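PDB 4XGO: anopheles Plasmodium-responsive Leucine-rich repeat protein 1B, which probably takes part in mosquito immune defence against Plasmodium, perhaps together with LRIM1, and is represented here by its leucine-rich repeat domain. Local coordinates for residues Met99-Asn104 / Asn123-Ser128; Asn146-Leu151 / Asp165-Thr170. One frame throughout, in Å; residues are numbered along the deposited sequence. Where two conformers were deposited one is given.

Contact 1: residues Met99-Asn104 / Asn123-Ser128; sequences MMSMSN and NLQLSS. Unlike the reference sequence in segment 99-104: Met100 (reference Leu). With NAG (2-acetamido-2-deoxy-beta-D-glucopyranose), chain C.
Matching segments of two neighbouring leucine-rich repeats, Met99-Asn104 and Asn123-Ser128, run parallel and in register, and their strand side chains divide between a mixed face, carrying Met99, Ser101, Asn123 and Gln125, and the buried side of Met100 and Leu124. Here Met100, a residue that differs from the reference sequence, carries CG anti to the backbone N (chi1 -156°) and then bends twice. This folds its CE methyl back to Leu124 CD1 at 3.8 Å, the two chains lying side by side, while Leu126 CD2 reaches the same methyl obliquely and also packs at 4.0 Å on Met102 CB. The mixed face holds Met99, extended until its last torsion bends CE onto Asn123 CB (3.7 Å), and Ser101, whose OG, bonded to Asp79, sits 3.2 Å from Gln125 CB. Ser103 OG also bonds to Asp79 OD1, whereas Ser127 OG lies 3.4 Å from Ser103 CB and reaches a water. That water donates to Asn104 OD1 and is hydrogen-bonded to Ser127 OG (2.7 Å), Ser128 OG (2.6 Å) and O6 of the glycan's first NAG. Backbone bonds such as Met102 N to Gln125 O (2.8 Å, 172°) fix the spacing. Strand 75-77 continues the parallel array beside Met99-Ser101, and strand 144-146 beyond Asn123-Gln125.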
loop_
_atom_site.group_PDB
_atom_site.type_symbol
_atom_site.label_atom_id
_atom_site.label_comp_id
_atom_site.label_asym_id
_atom_site.label_seq_id
_atom_site.Cartn_x
_atom_site.Cartn_y
_atom_site.Cartn_z
ATOM N N MET A 99 -12.969 9.821 -19.338
ATOM C CA MET A 99 -12.313 8.954 -18.359
ATOM C C MET A 99 -12.115 9.710 -17.067
ATOM O O MET A 99 -11.574 10.825 -17.052
ATOM C CB MET A 99 -10.948 8.468 -18.848
ATOM C CG MET A 99 -10.130 7.789 -17.747
ATOM S SD MET A 99 -8.663 7.004 -18.400
ATOM C CE MET A 99 -9.356 5.633 -19.313
ATOM N N MET A 100 -12.545 9.097 -15.975
ATOM C CA MET A 100 -12.383 9.686 -14.667
ATOM C C MET A 100 -11.908 8.594 -13.731
ATOM O O MET A 100 -12.594 7.574 -13.570
ATOM C CB MET A 100 -13.706 10.301 -14.197
ATOM C CG MET A 100 -13.548 11.413 -13.174
ATOM S SD MET A 100 -13.063 10.824 -11.550
ATOM C CE MET A 100 -14.576 10.111 -10.924
ATOM N N SER A 101 -10.735 8.793 -13.146
ATOM C CA SER A 101 -10.194 7.833 -12.230
ATOM C C SER A 101 -10.014 8.457 -10.861
ATOM O O SER A 101 -9.377 9.500 -10.718
ATOM C CB SER A 101 -8.870 7.298 -12.784
ATOM O OG SER A 101 -8.505 6.117 -12.147
ATOM N N MET A 102 -10.548 7.783 -9.849
ATOM C CA MET A 102 -10.422 8.218 -8.469
ATOM C C MET A 102 -10.289 7.005 -7.530
ATOM O O MET A 102 -10.861 6.955 -6.442
ATOM C CB MET A 102 -11.656 9.051 -8.153
ATOM C CG MET A 102 -11.447 10.079 -7.091
ATOM S SD MET A 102 -12.900 11.172 -7.103
ATOM C CE MET A 102 -12.439 12.505 -8.188
ATOM N N SER A 103 -9.501 6.037 -7.959
ATOM C CA SER A 103 -9.236 4.888 -7.118
ATOM C C SER A 103 -8.426 5.315 -5.900
ATOM O O SER A 103 -7.754 6.342 -5.910
ATOM C CB SER A 103 -8.517 3.775 -7.881
ATOM O OG SER A 103 -7.154 4.110 -8.117
ATOM N N ASN A 104 -8.510 4.522 -4.837
ATOM C CA ASN A 104 -7.645 4.724 -3.682
ATOM C C ASN A 104 -7.796 6.104 -3.049
ATOM O O ASN A 104 -6.818 6.760 -2.703
ATOM C CB ASN A 104 -6.186 4.433 -4.073
ATOM C CG ASN A 104 -5.965 2.984 -4.465
ATOM O OD1 ASN A 104 -6.110 2.596 -5.632
ATOM N ND2 ASN A 104 -5.686 2.159 -3.484
ATOM N N ASN A 123 -15.194 5.540 -19.198
ATOM C CA ASN A 123 -14.282 4.782 -18.351
ATOM C C ASN A 123 -14.269 5.393 -16.958
ATOM O O ASN A 123 -13.904 6.548 -16.792
ATOM C CB ASN A 123 -12.886 4.762 -18.974
ATOM C CG ASN A 123 -12.882 4.155 -20.370
ATOM O OD1 ASN A 123 -12.975 2.936 -20.537
ATOM N ND2 ASN A 123 -12.768 5.002 -21.382
ATOM N N LEU A 124 -14.682 4.596 -15.972
ATOM C CA LEU A 124 -14.837 5.078 -14.622
ATOM C C LEU A 124 -14.140 4.107 -13.662
ATOM O O LEU A 124 -14.466 2.904 -13.625
ATOM C CB LEU A 124 -16.316 5.203 -14.287
ATOM C CG LEU A 124 -16.675 5.669 -12.884
ATOM C CD1 LEU A 124 -16.056 7.016 -12.546
ATOM C CD2 LEU A 124 -18.188 5.721 -12.736
ATOM N N GLN A 125 -13.189 4.646 -12.911
ATOM C CA GLN A 125 -12.376 3.861 -11.988
ATOM C C GLN A 125 -12.557 4.418 -10.591
ATOM O O GLN A 125 -12.156 5.560 -10.320
ATOM C CB GLN A 125 -10.909 3.958 -12.382
ATOM C CG GLN A 125 -10.608 3.442 -13.774
ATOM C CD GLN A 125 -10.845 1.968 -13.887
ATOM O OE1 GLN A 125 -10.318 1.182 -13.088
ATOM N NE2 GLN A 125 -11.648 1.565 -14.881
ATOM N N LEU A 126 -13.194 3.627 -9.725
ATOM C CA LEU A 126 -13.500 4.006 -8.358
ATOM C C LEU A 126 -13.088 2.922 -7.366
ATOM O O LEU A 126 -13.597 2.892 -6.225
ATOM C CB LEU A 126 -15.001 4.268 -8.221
ATOM C CG LEU A 126 -15.526 5.500 -8.973
ATOM C CD1 LEU A 126 -17.036 5.576 -8.937
ATOM C CD2 LEU A 126 -14.907 6.763 -8.416
ATOM N N SER A 127 -12.162 2.052 -7.773
ATOM C CA SER A 127 -11.762 0.959 -6.904
ATOM C C SER A 127 -11.078 1.481 -5.634
ATOM O O SER A 127 -10.489 2.546 -5.626
ATOM C CB SER A 127 -10.843 -0.009 -7.644
ATOM O OG SER A 127 -9.590 0.595 -7.881
ATOM N N SER A 128 -11.201 0.712 -4.552
ATOM C CA SER A 128 -10.455 0.964 -3.321
ATOM C C SER A 128 -10.813 2.310 -2.697
ATOM O O SER A 128 -9.949 3.117 -2.371
ATOM C CB SER A 128 -8.940 0.822 -3.527
ATOM O OG SER A 128 -8.592 -0.489 -3.951
HETATM C C1 NAG C . -10.065 -3.124 -10.922
HETATM C C2 NAG C . -9.188 -3.945 -11.868
HETATM C C3 NAG C . -8.259 -4.858 -11.061
HETATM C C4 NAG C . -7.446 -4.057 -10.056
HETATM C C5 NAG C . -8.378 -3.129 -9.269
HETATM C C6 NAG C . -7.546 -2.188 -8.394
HETATM C C7 NAG C . -9.795 -5.065 -13.943
HETATM C C8 NAG C . -10.689 -6.036 -14.645
HETATM N N2 NAG C . -10.006 -4.822 -12.657
HETATM O O3 NAG C . -7.421 -5.617 -11.917
HETATM O O4 NAG C . -6.872 -4.937 -9.082
HETATM O O5 NAG C . -9.202 -2.351 -10.124
HETATM O O6 NAG C . -7.734 -2.664 -7.076
HETATM O O7 NAG C . -8.898 -4.515 -14.567
HETATM O O HOH W 1 -7.481 0.095 -6.284
#

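Contact 2: residues Asn146-Leu151 / Asp165-Thr170; sequences NVSYNL and DASHNT. With NAG (2-acetamido-2-deoxy-beta-D-glucopyranose), chain C; NAG (2-acetamido-2-deoxy-beta-D-glucopyranose), chain B.
Asn146-Leu151 and Asp165-Thr170 travel in nearly the same direction, 6° apart, and share one parallel bridge, Asn146 with Asp165, before both turn out of the strand. Val147 N meets Asp165 O at 2.8 Å almost along the C=O axis, and Tyr149 N bonds to Ser167 O further on. Tyr149 and His168 both adopt positive phi and turn CG beside the backbone N, so their rings form an offset stack, centroids 4.0 Å apart and planes at 9°, which His189 extends beyond His168. His168 CB lies over one face of the Tyr149 ring in a CH-pi contact; over the other, toward the rim, sits acetyl methyl C8 of the second NAG. Each segment opens with an Asx turn: Asn146 OD1 accepts from N and OG of Ser148, as Asp165 OD1 does from those of Ser167. Among the asparagines of the leucine-rich repeat, Asn169 ND2 donates from above the carbonyl planes to Val147 O (3.0 Å) and Ala166 O (3.1 Å), its OD1 accepting from Leu152 N; Val147 O takes a second bond from Asn150 ND2. The first NAG is covalently bonded to Asn146 ND2, and its N2 donates to Asp165 OD2 (2.8 Å, 169°). So gripped at both oxygens, Asp165 is probably ionised, and the N2 bond probably helps orient the N-linked glycan.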
loop_
_atom_site.group_PDB
_atom_site.type_symbol
_atom_site.label_atom_id
_atom_site.label_comp_id
_atom_site.label_asym_id
_atom_site.label_seq_id
_atom_site.Cartn_x
_atom_site.Cartn_y
_atom_site.Cartn_z
ATOM N N ASN A 146 -14.882 0.038 -12.981
ATOM C CA ASN A 146 -14.270 -0.710 -11.902
ATOM C C ASN A 146 -14.656 -0.067 -10.592
ATOM O O ASN A 146 -14.266 1.084 -10.318
ATOM C CB ASN A 146 -12.750 -0.747 -12.098
ATOM C CG ASN A 146 -12.059 -1.744 -11.202
ATOM O OD1 ASN A 146 -12.578 -2.145 -10.140
ATOM N ND2 ASN A 146 -10.874 -2.172 -11.651
ATOM N N VAL A 147 -15.442 -0.798 -9.790
ATOM C CA VAL A 147 -15.815 -0.382 -8.459
ATOM C C VAL A 147 -15.388 -1.424 -7.411
ATOM O O VAL A 147 -15.983 -1.506 -6.339
ATOM C CB VAL A 147 -17.331 -0.061 -8.319
ATOM C CG1 VAL A 147 -17.703 1.153 -9.164
ATOM C CG2 VAL A 147 -18.218 -1.260 -8.686
ATOM N N SER A 148 -14.318 -2.163 -7.706
ATOM C CA SER A 148 -13.845 -3.206 -6.805
ATOM C C SER A 148 -13.306 -2.605 -5.511
ATOM O O SER A 148 -12.924 -1.456 -5.488
ATOM C CB SER A 148 -12.773 -4.079 -7.467
ATOM O OG SER A 148 -11.569 -3.361 -7.737
ATOM N N TYR A 149 -13.315 -3.393 -4.437
ATOM C CA TYR A 149 -12.803 -2.981 -3.133
ATOM C C TYR A 149 -13.545 -1.749 -2.587
ATOM O O TYR A 149 -12.962 -0.714 -2.299
ATOM C CB TYR A 149 -11.287 -2.781 -3.165
ATOM C CG TYR A 149 -10.519 -4.053 -3.445
ATOM C CD1 TYR A 149 -10.130 -4.891 -2.401
ATOM C CD2 TYR A 149 -10.195 -4.423 -4.744
ATOM C CE1 TYR A 149 -9.416 -6.056 -2.651
ATOM C CE2 TYR A 149 -9.465 -5.584 -4.993
ATOM C CZ TYR A 149 -9.101 -6.386 -3.927
ATOM O OH TYR A 149 -8.376 -7.549 -4.142
ATOM N N ASN A 150 -14.846 -1.914 -2.422
ATOM C CA ASN A 150 -15.698 -0.916 -1.810
ATOM C C ASN A 150 -16.640 -1.615 -0.827
ATOM O O ASN A 150 -16.364 -2.774 -0.411
ATOM C CB ASN A 150 -16.386 -0.118 -2.911
ATOM C CG ASN A 150 -15.493 0.974 -3.450
ATOM O OD1 ASN A 150 -15.146 1.906 -2.719
ATOM N ND2 ASN A 150 -15.124 0.875 -4.704
ATOM N N LEU A 151 -17.712 -0.935 -0.438
ATOM C CA LEU A 151 -18.688 -1.464 0.525
ATOM C C LEU A 151 -20.090 -1.492 -0.044
ATOM O O LEU A 151 -21.079 -1.230 0.679
ATOM C CB LEU A 151 -18.665 -0.612 1.787
ATOM C CG LEU A 151 -17.320 -0.615 2.510
ATOM C CD1 LEU A 151 -17.255 0.476 3.556
ATOM C CD2 LEU A 151 -16.999 -1.962 3.121
ATOM N N ASP A 165 -16.054 -4.589 -13.195
ATOM C CA ASP A 165 -15.437 -5.248 -12.060
ATOM C C ASP A 165 -16.038 -4.648 -10.788
ATOM O O ASP A 165 -15.851 -3.470 -10.496
ATOM C CB ASP A 165 -13.909 -5.126 -12.101
ATOM C CG ASP A 165 -13.204 -5.939 -10.997
ATOM O OD1 ASP A 165 -13.850 -6.348 -10.001
ATOM O OD2 ASP A 165 -11.963 -6.157 -11.128
ATOM N N ALA A 166 -16.806 -5.474 -10.074
ATOM C CA ALA A 166 -17.360 -5.104 -8.756
ATOM C C ALA A 166 -16.970 -6.105 -7.660
ATOM O O ALA A 166 -17.664 -6.262 -6.646
ATOM C CB ALA A 166 -18.861 -4.891 -8.824
ATOM N N SER A 167 -15.793 -6.699 -7.826
ATOM C CA SER A 167 -15.273 -7.707 -6.907
ATOM C C SER A 167 -14.935 -7.045 -5.586
ATOM O O SER A 167 -14.763 -5.816 -5.522
ATOM C CB SER A 167 -14.037 -8.415 -7.491
ATOM O OG SER A 167 -12.931 -7.546 -7.712
ATOM N N HIS A 168 -14.909 -7.842 -4.527
ATOM C CA HIS A 168 -14.532 -7.353 -3.213
ATOM C C HIS A 168 -15.461 -6.214 -2.742
ATOM O O HIS A 168 -15.026 -5.121 -2.383
ATOM C CB HIS A 168 -13.069 -6.943 -3.188
ATOM C CG HIS A 168 -12.130 -8.059 -3.521
ATOM N ND1 HIS A 168 -11.610 -8.890 -2.559
ATOM C CD2 HIS A 168 -11.606 -8.473 -4.696
ATOM C CE1 HIS A 168 -10.807 -9.773 -3.121
ATOM N NE2 HIS A 168 -10.775 -9.531 -4.418
ATOM N N ASN A 169 -16.751 -6.501 -2.754
ATOM C CA ASN A 169 -17.759 -5.627 -2.135
ATOM C C ASN A 169 -18.588 -6.510 -1.192
ATOM O O ASN A 169 -18.098 -7.566 -0.785
ATOM C CB ASN A 169 -18.598 -4.953 -3.217
ATOM C CG ASN A 169 -17.953 -3.681 -3.739
ATOM O OD1 ASN A 169 -18.052 -2.614 -3.117
ATOM N ND2 ASN A 169 -17.259 -3.794 -4.868
ATOM N N THR A 170 -19.795 -6.090 -0.838
ATOM C CA THR A 170 -20.734 -6.939 -0.075
ATOM C C THR A 170 -22.049 -7.069 -0.835
ATOM O O THR A 170 -23.157 -6.998 -0.249
ATOM C CB THR A 170 -20.988 -6.397 1.354
ATOM O OG1 THR A 170 -21.533 -5.072 1.313
ATOM C CG2 THR A 170 -19.703 -6.366 2.139
HETATM C C1 NAG C . -10.065 -3.124 -10.922
HETATM C C2 NAG C . -9.188 -3.945 -11.868
HETATM C C3 NAG C . -8.259 -4.858 -11.061
HETATM C C4 NAG C . -7.446 -4.057 -10.056
HETATM C C5 NAG C . -8.378 -3.129 -9.269
HETATM C C6 NAG C . -7.546 -2.188 -8.394
HETATM C C7 NAG C . -9.795 -5.065 -13.943
HETATM C C8 NAG C . -10.689 -6.036 -14.645
HETATM N N2 NAG C . -10.006 -4.822 -12.657
HETATM O O3 NAG C . -7.421 -5.617 -11.917
HETATM O O4 NAG C . -6.872 -4.937 -9.082
HETATM O O5 NAG C . -9.202 -2.351 -10.124
HETATM O O6 NAG C . -7.734 -2.664 -7.076
HETATM O O7 NAG C . -8.898 -4.515 -14.567
HETATM C C1 NAG B . -5.452 -5.083 -9.198
HETATM C C2 NAG B . -4.907 -5.597 -7.874
HETATM C C3 NAG B . -3.391 -5.759 -7.966
HETATM C C4 NAG B . -2.918 -6.394 -9.279
HETATM C C5 NAG B . -3.731 -5.980 -10.508
HETATM C C6 NAG B . -3.488 -6.928 -11.676
HETATM C C7 NAG B . -5.768 -4.949 -5.650
HETATM C C8 NAG B . -6.056 -3.824 -4.695
HETATM N N2 NAG B . -5.236 -4.631 -6.834
HETATM O O3 NAG B . -2.953 -6.543 -6.874
HETATM O O4 NAG B . -1.561 -6.049 -9.487
HETATM O O5 NAG B . -5.112 -6.000 -10.215
HETATM O O6 NAG B . -4.001 -6.359 -12.861
HETATM O O7 NAG B . -6.031 -6.092 -5.308
HETATM O O HOH W 2 -21.585 -3.089 3.106
#

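In the fold
Contact 1 closes before contact 2 opens, and their centres lie about 12 Å apart along the same solenoid. Strands 99-101, 123-125, 144-146 and 163-165 are consecutive in one parallel array, so the two contacts represent repeat-to-repeat packing at two steps separated by one, the junction of 123-125 with 144-146. That junction is itself bonded: Leu126 N probably donates to Asn146 O at 2.8 Å and Ser128 N to Ser148 O, while Asn150 ND2 bonds to Leu126 O. Backbone bonds thus continue past the strand ends, and asparagine side chains reinforce them. The first NAG, attached at Asn146, also lies beside Ser127 and Asp165, so the sugar sits across three neighbouring segments of this leucine-rich repeat domain.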